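Local structure of putative pyridoxal phosphate-dependent transferase (Clostridium difficile, 4DQ6) at residues Ser202-Ser207 with His214-Met219; Met118-Val123 with Phe168-Pro173; Asn150-Tyr155 with Val177-Thr182. The protein binds pyridoxal-5'-phosphate as a putative PLP-dependent transferase of the aminotransferase class I and II family, its precise role being unassigned. One frame throughout, in Å; residues are numbered along the deposited sequence. Where two conformers were deposited one is given.

Contact 1 of 3, residues Ser202-Ser207 with His214-Met219; sequences SDEIHS and HKHIPM. With PLP (pyridoxal-5'-phosphate), chain C.
The hydrogen bonds across this contact converge on the carboxylate of E204. Segment 202-207 runs on from the end of strand 199-203 in the central sheet of the large domain, and segment 214-219 lies in the loop before helix 224-228. The E204 chain is extended beyond CG and carries its carboxylate across. OE2 accepts from two donors on different sides. S202 OG donates to the anti lone pair of E204 OE2 at 2.6 Å. M219 N donates to the syn lone pair of E204 OE2 at 3.0 Å, almost straight (169°). N172 ND2 adds a weak bond there. The other oxygen, E204 OE1, accepts from H216 NE2 at 2.8 Å. The imidazole points its N-H in its own plane, but it meets OE1 from above the carboxylate plane. The two planes are 77° apart.

On the H216 ring, S207 CB sits over one face, 3.5 Å from the ring centroid, as a CH-pi contact. H84 meets H216 edge-to-face. A type I turn from E204 to S207 places this serine, closed by S207 N to E204 O.

The strand end and the turn after it also face the cofactor. D203, the last residue of the strand, has OD2 2.5 Å from N1 of the PLP ring. D203 OD1 is held by the backbone N of I205 at 3.1 Å, an Asx turn. In the turn, I205 CG2 packs against the PLP ring, 3.5 Å from its C2. H206 NE2 shares a hydrogen bond with PLP O3 at 2.7 Å.

E204 is buried, and its two oxygens accept from donors on several sides, which would favour the ionised form. D203 beside N1 probably favours a protonated pyridine nitrogen, as in related PLP enzymes of this fold.

Contact 2 of 3, residues Met118-Val123 with Phe168-Pro173; sequences MIQEPV and FILCNP
Two neighbouring parallel strands of the central seven-stranded mixed sheet meet here and then part. The sheet is that of the large domain of the aminotransferase fold. M118 and F168 form the bridge, with their CA atoms 4.8 Å apart. By V123 and C171 the CA separation has grown to 7.7 Å.

The tight part lies at the bridge. I169 N donates to M118 O at 2.8 Å, nearly along the C=O axis and almost straight (172°). On the face with M118 and F168, both side chains have CG anti to the backbone N. They cross obliquely, and the sulfur reaches the ring edge, with M118 SD 3.5 Å from F168 CE2. This is a Met-aromatic contact made at the edge. Q120 also comes to this ring. Its amide carbon CD lies at the ring edge, 3.6 Å from F168 CZ, with amide and ring planes 71° apart. L189 and C193 of helix 183-195 pack on F168.

The loose part follows I119, where segment 118-123 turns away toward the cis peptide before P122. V123 swings back, and its CG2 meets C171 CB at 3.9 Å. C171 itself touches the PLP. Between these points two waters fill in for direct bonds. One bridges backbone to backbone: it accepts from Q120 N and donates to I169 O at 2.7 Å. The other links the C171 backbone to the Q120 side chain. It receives the N-H of C171 and donates to Q120 OE1, 2.7 Å from that oxygen.

Contact 3 of 3, residues Asn150-Tyr155 with Val177-Thr182; sequences NYIMDY and VGRVWT
R179 is folded back by its torsions (chi2 -58°, chi3 -38°), while M153 runs extended beyond CG (chi2 -168°). The bends of R179 turn its guanidinium to the backbone of strand 151-152. There NH2 donates to Y151 O at 2.9 Å. The oxygen lies close to the guanidinium plane and is met nearly along its C=O axis. NE and NH1 form salt bridges with E323 and E185, so the group is gripped from several sides.

W181 lies between two side chains, M153 and R179. M153 CE sits over one face, 3.6 Å from the centroid of the five-membered ring. R179 CB lies over the opposite face, offset toward the rim. M153 SD makes a Met-aromatic contact with the six-membered ring of W181. V177 CG1 stands over one face of the Y151 ring, 3.7 Å from its centroid, a CH-pi contact.

The contact joins a small two-stranded antiparallel hairpin, 144-145 with 151-152, to the loop between strand 165-171 and helix 183-195. D154 and T182 are N-caps of the helices that follow each segment. L186 and L189 of helix 183-195 and L170 of strand 165-171 pack around M153 and W181.

How the contacts relate
From the N terminus, contact 2 opens at 118-123. Contact 3 opens at 150-155, before contact 2 closes at 168-173, and closes itself at 177-182. These two therefore cross. Contact 1 follows in series and closes a short loop between 202-207 and 214-219. Contacts 1 and 2 share the central sheet, where strands 165-171 and 199-203 are neighbours: D203 N lies 2.8 Å from L170 O, a probable hydrogen bond. Contact 3 ties the 144-145/151-152 hairpin to contact 2, with W181 NE1 3.0 Å from C171 O. V180 packs on K215 and so links contacts 3 and 1. Both contacts 1 and 2 border the PLP pocket.

Contact 1 of 3, residues Ser202-Ser207 with His214-Met219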
loop_
_atom_site.group_PDB
_atom_site.type_symbol
_atom_site.label_atom_id
_atom_site.label_comp_id
_atom_site.label_asym_id
_atom_site.label_seq_id
_atom_site.Cartn_x
_atom_site.Cartn_y
_atom_site.Cartn_z
ATOM N N SER A 202 16.751 -12.293 2.552
ATOM C CA SER A 202 16.180 -13.349 3.370
ATOM C C SER A 202 14.759 -12.987 3.754
ATOM O O SER A 202 14.561 -12.020 4.519
ATOM C CB SER A 202 17.037 -13.546 4.600
ATOM O OG SER A 202 16.612 -14.683 5.358
ATOM N N ASP A 203 13.769 -13.760 3.272
ATOM C CA ASP A 203 12.388 -13.591 3.643
ATOM C C ASP A 203 12.139 -14.405 4.908
ATOM O O ASP A 203 11.983 -15.625 4.868
ATOM C CB ASP A 203 11.504 -14.064 2.488
ATOM C CG ASP A 203 10.040 -13.975 2.749
ATOM O OD1 ASP A 203 9.639 -13.693 3.879
ATOM O OD2 ASP A 203 9.275 -14.158 1.783
ATOM N N GLU A 204 11.957 -13.661 6.003
ATOM C CA GLU A 204 11.891 -14.274 7.288
ATOM C C GLU A 204 10.517 -13.967 7.851
ATOM O O GLU A 204 10.314 -13.840 9.117
ATOM C CB GLU A 204 13.093 -13.862 8.171
ATOM C CG GLU A 204 14.427 -14.231 7.565
ATOM C CD GLU A 204 15.627 -14.047 8.459
ATOM O OE1 GLU A 204 15.489 -13.686 9.646
ATOM O OE2 GLU A 204 16.753 -14.369 7.956
ATOM N N ILE A 205 9.548 -13.909 6.939
ATOM C CA ILE A 205 8.224 -13.504 7.402
ATOM C C ILE A 205 7.674 -14.529 8.424
ATOM O O ILE A 205 6.893 -14.149 9.329
ATOM C CB ILE A 205 7.234 -13.261 6.278
ATOM C CG1 ILE A 205 5.979 -12.487 6.807
ATOM C CG2 ILE A 205 6.819 -14.559 5.655
ATOM C CD1 ILE A 205 5.022 -12.044 5.704
ATOM N N HIS A 206 8.017 -15.802 8.349
ATOM C CA HIS A 206 7.476 -16.797 9.325
ATOM C C HIS A 206 8.321 -16.933 10.580
ATOM O O HIS A 206 8.189 -17.911 11.332
ATOM C CB HIS A 206 7.325 -18.180 8.693
ATOM C CG HIS A 206 6.422 -18.241 7.496
ATOM N ND1 HIS A 206 5.057 -18.502 7.618
ATOM C CD2 HIS A 206 6.669 -18.009 6.151
ATOM C CE1 HIS A 206 4.511 -18.473 6.393
ATOM N NE2 HIS A 206 5.488 -18.146 5.484
ATOM N N SER A 207 9.144 -15.939 10.879
ATOM C CA SER A 207 10.229 -16.031 11.869
ATOM C C SER A 207 9.720 -16.219 13.301
ATOM O O SER A 207 10.416 -16.753 14.154
ATOM C CB SER A 207 11.087 -14.761 11.840
ATOM O OG SER A 207 10.285 -13.601 12.046
ATOM N N HIS A 214 12.916 -25.879 18.372
ATOM C CA HIS A 214 13.535 -25.155 17.239
ATOM C C HIS A 214 13.635 -23.697 17.542
ATOM O O HIS A 214 12.973 -23.189 18.442
ATOM C CB HIS A 214 12.739 -25.387 15.949
ATOM C CG HIS A 214 12.672 -26.819 15.610
ATOM N ND1 HIS A 214 13.698 -27.466 15.038
ATOM C CD2 HIS A 214 11.713 -27.779 15.932
ATOM C CE1 HIS A 214 13.408 -28.804 15.010
ATOM N NE2 HIS A 214 12.179 -28.983 15.492
ATOM N N LYS A 215 14.543 -23.013 16.863
ATOM C CA LYS A 215 14.819 -21.608 17.116
ATOM C C LYS A 215 15.117 -20.894 15.824
ATOM O O LYS A 215 15.970 -21.333 15.051
ATOM C CB LYS A 215 15.992 -21.414 18.108
ATOM C CG LYS A 215 15.883 -20.025 18.713
ATOM C CD LYS A 215 16.928 -19.694 19.782
ATOM C CE LYS A 215 17.099 -18.167 19.960
ATOM N NZ LYS A 215 15.898 -17.288 20.237
ATOM N N HIS A 216 14.411 -19.804 15.553
ATOM C CA HIS A 216 14.718 -18.972 14.417
ATOM C C HIS A 216 16.050 -18.281 14.572
ATOM O O HIS A 216 16.307 -17.614 15.595
ATOM C CB HIS A 216 13.637 -17.928 14.173
ATOM C CG HIS A 216 13.900 -17.089 12.999
ATOM N ND1 HIS A 216 13.791 -17.566 11.736
ATOM C CD2 HIS A 216 14.319 -15.768 12.897
ATOM C CE1 HIS A 216 14.160 -16.588 10.873
ATOM N NE2 HIS A 216 14.527 -15.511 11.578
ATOM N N ILE A 217 16.868 -18.372 13.526
ATOM C CA ILE A 217 18.154 -17.654 13.419
ATOM C C ILE A 217 18.097 -16.721 12.211
ATOM O O ILE A 217 18.092 -17.208 11.079
ATOM C CB ILE A 217 19.310 -18.652 13.166
ATOM C CG1 ILE A 217 19.338 -19.763 14.209
ATOM C CG2 ILE A 217 20.641 -17.919 13.058
ATOM C CD1 ILE A 217 19.490 -19.317 15.631
ATOM N N PRO A 218 18.050 -15.409 12.401
ATOM C CA PRO A 218 18.097 -14.504 11.284
ATOM C C PRO A 218 19.452 -14.708 10.614
ATOM O O PRO A 218 20.498 -14.666 11.270
ATOM C CB PRO A 218 17.908 -13.116 11.932
ATOM C CG PRO A 218 17.251 -13.443 13.249
ATOM C CD PRO A 218 17.811 -14.724 13.667
ATOM N N MET A 219 19.430 -14.816 9.296
ATOM C CA MET A 219 20.675 -14.982 8.604
ATOM C C MET A 219 21.663 -13.860 8.889
ATOM O O MET A 219 22.873 -14.067 9.059
ATOM C CB MET A 219 20.375 -15.065 7.113
ATOM C CG MET A 219 21.584 -15.035 6.187
ATOM S SD MET A 219 22.766 -16.420 6.322
ATOM C CE MET A 219 22.190 -17.421 4.948
HETATM N N1 PLP C . 6.802 -14.484 2.116
HETATM C C2 PLP C . 6.448 -15.771 2.439
HETATM C C2A PLP C . 7.416 -16.912 2.520
HETATM C C3 PLP C . 5.075 -16.104 2.746
HETATM O O3 PLP C . 4.723 -17.349 3.036
HETATM C C4 PLP C . 4.074 -15.050 2.707
HETATM C C4A PLP C . 2.618 -15.344 2.960
HETATM C C5 PLP C . 4.531 -13.712 2.364
HETATM C C6 PLP C . 5.894 -13.482 2.068
HETATM C C5A PLP C . 3.516 -12.611 2.354
HETATM O O4P PLP C . 4.046 -11.649 1.505
HETATM P P PLP C . 3.294 -10.215 1.517
HETATM O O1P PLP C . 3.778 -9.556 2.762
HETATM O O2P PLP C . 3.817 -9.630 0.145
HETATM O O3P PLP C . 1.787 -10.602 1.622
#

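Contact 2 of 3, residues Met118-Val123 with Phe168-Pro173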
loop_
_atom_site.group_PDB
_atom_site.type_symbol
_atom_site.label_atom_id
_atom_site.label_comp_id
_atom_site.label_asym_id
_atom_site.label_seq_id
_atom_site.Cartn_x
_atom_site.Cartn_y
_atom_site.Cartn_z
ATOM N N MET A 118 18.815 -16.562 -7.796
ATOM C CA MET A 118 18.664 -17.931 -7.402
ATOM C C MET A 118 17.658 -18.077 -6.288
ATOM O O MET A 118 17.633 -17.248 -5.338
ATOM C CB MET A 118 20.025 -18.516 -6.975
ATOM C CG MET A 118 19.971 -19.951 -6.548
ATOM S SD MET A 118 21.532 -20.754 -6.073
ATOM C CE MET A 118 22.302 -21.004 -7.650
ATOM N N ILE A 119 16.799 -19.092 -6.453
ATOM C CA ILE A 119 15.840 -19.506 -5.365
ATOM C C ILE A 119 15.930 -21.007 -5.129
ATOM O O ILE A 119 16.584 -21.725 -5.931
ATOM C CB ILE A 119 14.370 -19.112 -5.647
ATOM C CG1 ILE A 119 13.766 -19.938 -6.766
ATOM C CG2 ILE A 119 14.202 -17.588 -5.860
ATOM C CD1 ILE A 119 12.273 -19.680 -6.996
ATOM N N GLN A 120 15.383 -21.539 -4.033
ATOM C CA GLN A 120 15.320 -22.983 -3.763
ATOM C C GLN A 120 13.878 -23.470 -3.749
ATOM O O GLN A 120 13.072 -23.042 -2.898
ATOM C CB GLN A 120 15.945 -23.312 -2.420
ATOM C CG GLN A 120 17.357 -22.798 -2.217
ATOM C CD GLN A 120 17.866 -22.937 -0.806
ATOM O OE1 GLN A 120 17.331 -22.337 0.130
ATOM N NE2 GLN A 120 18.914 -23.729 -0.625
ATOM N N GLU A 121 13.521 -24.329 -4.659
ATOM C CA GLU A 121 12.170 -24.907 -4.749
ATOM C C GLU A 121 12.112 -26.305 -4.141
ATOM O O GLU A 121 13.098 -27.015 -4.092
ATOM C CB GLU A 121 11.756 -24.945 -6.220
ATOM C CG GLU A 121 11.409 -23.516 -6.673
ATOM C CD GLU A 121 10.715 -23.404 -8.013
ATOM O OE1 GLU A 121 10.793 -24.370 -8.777
ATOM O OE2 GLU A 121 10.088 -22.335 -8.292
ATOM N N PRO A 122 10.941 -26.740 -3.662
ATOM C CA PRO A 122 9.661 -26.015 -3.757
ATOM C C PRO A 122 9.625 -24.852 -2.792
ATOM O O PRO A 122 10.064 -25.002 -1.625
ATOM C CB PRO A 122 8.658 -27.097 -3.423
ATOM C CG PRO A 122 9.401 -28.055 -2.512
ATOM C CD PRO A 122 10.843 -28.048 -3.023
ATOM N N VAL A 123 9.069 -23.710 -3.191
ATOM C CA VAL A 123 9.006 -22.554 -2.344
ATOM C C VAL A 123 7.804 -21.711 -2.761
ATOM O O VAL A 123 7.342 -21.791 -3.892
ATOM C CB VAL A 123 10.338 -21.737 -2.335
ATOM C CG1 VAL A 123 10.522 -21.019 -3.683
ATOM C CG2 VAL A 123 10.411 -20.713 -1.205
ATOM N N PHE A 168 20.476 -14.065 -4.103
ATOM C CA PHE A 168 19.918 -15.308 -3.632
ATOM C C PHE A 168 18.753 -14.977 -2.750
ATOM O O PHE A 168 18.935 -14.182 -1.784
ATOM C CB PHE A 168 21.008 -16.125 -2.883
ATOM C CG PHE A 168 20.562 -17.514 -2.473
ATOM C CD1 PHE A 168 19.675 -17.672 -1.412
ATOM C CD2 PHE A 168 21.056 -18.681 -3.144
ATOM C CE1 PHE A 168 19.284 -18.944 -1.034
ATOM C CE2 PHE A 168 20.624 -19.947 -2.769
ATOM C CZ PHE A 168 19.739 -20.058 -1.711
ATOM N N ILE A 169 17.588 -15.546 -3.076
ATOM C CA ILE A 169 16.427 -15.256 -2.238
ATOM C C ILE A 169 16.183 -16.500 -1.353
ATOM O O ILE A 169 15.892 -17.589 -1.883
ATOM C CB ILE A 169 15.141 -14.890 -3.040
ATOM C CG1 ILE A 169 15.394 -13.879 -4.150
ATOM C CG2 ILE A 169 14.040 -14.394 -2.063
ATOM C CD1 ILE A 169 14.158 -13.439 -4.922
ATOM N N LEU A 170 16.325 -16.314 -0.039
ATOM C CA LEU A 170 16.309 -17.382 0.917
ATOM C C LEU A 170 14.947 -17.245 1.637
ATOM O O LEU A 170 14.465 -16.106 1.971
ATOM C CB LEU A 170 17.431 -17.236 1.950
ATOM C CG LEU A 170 17.330 -17.958 3.302
ATOM C CD1 LEU A 170 17.527 -19.449 3.034
ATOM C CD2 LEU A 170 18.350 -17.451 4.295
ATOM N N CYS A 171 14.258 -18.379 1.866
ATOM C CA CYS A 171 13.079 -18.412 2.711
ATOM C C CYS A 171 13.411 -19.069 4.044
ATOM O O CYS A 171 13.806 -20.218 4.052
ATOM C CB CYS A 171 11.983 -19.192 1.971
ATOM S SG CYS A 171 10.297 -18.882 2.521
ATOM N N ASN A 172 13.238 -18.338 5.167
ATOM C CA ASN A 172 13.672 -18.796 6.503
ATOM C C ASN A 172 12.786 -18.279 7.581
ATOM O O ASN A 172 12.934 -17.154 7.939
ATOM C CB ASN A 172 15.146 -18.288 6.647
ATOM C CG ASN A 172 15.800 -18.527 7.994
ATOM O OD1 ASN A 172 15.675 -19.581 8.520
ATOM N ND2 ASN A 172 16.622 -17.530 8.488
ATOM N N PRO A 173 11.894 -19.130 8.114
ATOM C CA PRO A 173 11.627 -20.522 7.758
ATOM C C PRO A 173 11.132 -20.725 6.321
ATOM O O PRO A 173 10.543 -19.802 5.725
ATOM C CB PRO A 173 10.512 -20.937 8.727
ATOM C CG PRO A 173 10.571 -19.958 9.839
ATOM C CD PRO A 173 11.089 -18.689 9.279
HETATM O O HOH W 1 15.075 -20.991 0.688
HETATM O O HOH W 2 14.431 -19.865 -1.835
#

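Contact 3 of 3, residues Asn150-Tyr155 with Val177-Thr182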
loop_
_atom_site.group_PDB
_atom_site.type_symbol
_atom_site.label_atom_id
_atom_site.label_comp_id
_atom_site.label_asym_id
_atom_site.label_seq_id
_atom_site.Cartn_x
_atom_site.Cartn_y
_atom_site.Cartn_z
ATOM N N ASN A 150 13.275 -35.876 4.879
ATOM C CA ASN A 150 13.535 -34.484 5.319
ATOM C C ASN A 150 14.130 -33.677 4.206
ATOM O O ASN A 150 14.732 -34.285 3.307
ATOM C CB ASN A 150 14.475 -34.470 6.503
ATOM C CG ASN A 150 13.888 -35.201 7.712
ATOM O OD1 ASN A 150 12.694 -35.535 7.688
ATOM N ND2 ASN A 150 14.740 -35.608 8.675
ATOM N N TYR A 151 13.976 -32.352 4.243
ATOM C CA TYR A 151 14.602 -31.495 3.254
ATOM C C TYR A 151 15.853 -30.815 3.797
ATOM O O TYR A 151 15.907 -30.340 4.917
ATOM C CB TYR A 151 13.660 -30.396 2.764
ATOM C CG TYR A 151 12.500 -30.884 1.943
ATOM C CD1 TYR A 151 11.343 -31.353 2.558
ATOM C CD2 TYR A 151 12.604 -31.022 0.536
ATOM C CE1 TYR A 151 10.272 -31.803 1.812
ATOM C CE2 TYR A 151 11.538 -31.468 -0.239
ATOM C CZ TYR A 151 10.338 -31.854 0.449
ATOM O OH TYR A 151 9.329 -32.298 -0.362
ATOM N N ILE A 152 16.864 -30.701 2.940
ATOM C CA ILE A 152 18.045 -29.884 3.189
ATOM C C ILE A 152 18.373 -29.069 1.937
ATOM O O ILE A 152 17.865 -29.332 0.853
ATOM C CB ILE A 152 19.278 -30.733 3.668
ATOM C CG1 ILE A 152 19.805 -31.675 2.584
ATOM C CG2 ILE A 152 18.884 -31.340 5.060
ATOM C CD1 ILE A 152 21.177 -32.289 2.915
ATOM N N MET A 153 19.173 -28.056 2.142
ATOM C CA MET A 153 19.809 -27.373 0.976
ATOM C C MET A 153 20.745 -28.260 0.170
ATOM O O MET A 153 21.484 -29.112 0.714
ATOM C CB MET A 153 20.509 -26.132 1.463
ATOM C CG MET A 153 19.613 -25.182 2.269
ATOM S SD MET A 153 20.449 -23.598 2.501
ATOM C CE MET A 153 19.232 -22.741 3.496
ATOM N N ASP A 154 20.717 -28.084 -1.162
ATOM C CA ASP A 154 21.628 -28.816 -2.014
ATOM C C ASP A 154 22.848 -27.936 -2.315
ATOM O O ASP A 154 22.892 -27.235 -3.312
ATOM C CB ASP A 154 20.940 -29.292 -3.278
ATOM C CG ASP A 154 21.781 -30.266 -4.078
ATOM O OD1 ASP A 154 23.028 -30.286 -3.889
ATOM O OD2 ASP A 154 21.207 -31.038 -4.899
ATOM N N TYR A 155 23.830 -27.991 -1.421
ATOM C CA TYR A 155 24.928 -27.046 -1.439
ATOM C C TYR A 155 25.787 -27.237 -2.674
ATOM O O TYR A 155 26.285 -26.236 -3.213
ATOM C CB TYR A 155 25.762 -27.157 -0.160
ATOM C CG TYR A 155 25.020 -26.772 1.095
ATOM C CD1 TYR A 155 24.687 -25.435 1.359
ATOM C CD2 TYR A 155 24.620 -27.733 1.969
ATOM C CE1 TYR A 155 24.018 -25.071 2.505
ATOM C CE2 TYR A 155 23.951 -27.363 3.123
ATOM C CZ TYR A 155 23.632 -26.052 3.349
ATOM O OH TYR A 155 22.993 -25.701 4.506
ATOM N N VAL A 177 7.887 -26.366 3.007
ATOM C CA VAL A 177 8.387 -27.605 3.599
ATOM C C VAL A 177 8.531 -27.578 5.128
ATOM O O VAL A 177 8.718 -28.634 5.737
ATOM C CB VAL A 177 9.653 -28.107 2.943
ATOM C CG1 VAL A 177 9.521 -28.215 1.422
ATOM C CG2 VAL A 177 10.887 -27.305 3.329
ATOM N N GLY A 178 8.517 -26.394 5.689
ATOM C CA GLY A 178 8.484 -26.203 7.171
ATOM C C GLY A 178 9.815 -26.226 7.866
ATOM O O GLY A 178 9.893 -26.379 9.050
ATOM N N ARG A 179 10.909 -26.073 7.097
ATOM C CA ARG A 179 12.297 -26.096 7.641
ATOM C C ARG A 179 12.632 -24.786 8.388
ATOM O O ARG A 179 12.474 -23.702 7.832
ATOM C CB ARG A 179 13.393 -26.362 6.590
ATOM C CG ARG A 179 13.590 -27.820 6.152
ATOM C CD ARG A 179 13.916 -28.817 7.236
ATOM N NE ARG A 179 14.800 -28.283 8.265
ATOM C CZ ARG A 179 16.117 -28.213 8.237
ATOM N NH1 ARG A 179 16.769 -27.642 9.207
ATOM N NH2 ARG A 179 16.772 -28.689 7.183
ATOM N N VAL A 180 13.145 -24.921 9.601
ATOM C CA VAL A 180 13.774 -23.871 10.353
ATOM C C VAL A 180 15.290 -24.147 10.218
ATOM O O VAL A 180 15.814 -25.064 10.837
ATOM C CB VAL A 180 13.265 -23.865 11.818
ATOM C CG1 VAL A 180 14.060 -22.913 12.681
ATOM C CG2 VAL A 180 11.775 -23.490 11.849
ATOM N N TRP A 181 15.976 -23.430 9.344
ATOM C CA TRP A 181 17.374 -23.740 9.089
ATOM C C TRP A 181 18.198 -23.561 10.358
ATOM O O TRP A 181 18.007 -22.587 11.116
ATOM C CB TRP A 181 17.894 -22.836 8.001
ATOM C CG TRP A 181 17.087 -22.908 6.696
ATOM C CD1 TRP A 181 16.321 -21.896 6.136
ATOM C CD2 TRP A 181 16.891 -24.048 5.828
ATOM N NE1 TRP A 181 15.742 -22.301 4.996
ATOM C CE2 TRP A 181 15.980 -23.609 4.773
ATOM C CE3 TRP A 181 17.279 -25.346 5.870
ATOM C CZ2 TRP A 181 15.636 -24.452 3.700
ATOM C CZ3 TRP A 181 16.933 -26.194 4.789
ATOM C CH2 TRP A 181 16.062 -25.763 3.786
ATOM N N THR A 182 19.169 -24.466 10.574
ATOM C CA THR A 182 20.061 -24.311 11.718
ATOM C C THR A 182 21.172 -23.295 11.386
ATOM O O THR A 182 21.390 -22.930 10.219
ATOM C CB THR A 182 20.724 -25.638 12.103
ATOM O OG1 THR A 182 21.596 -26.004 11.015
ATOM C CG2 THR A 182 19.677 -26.759 12.316
#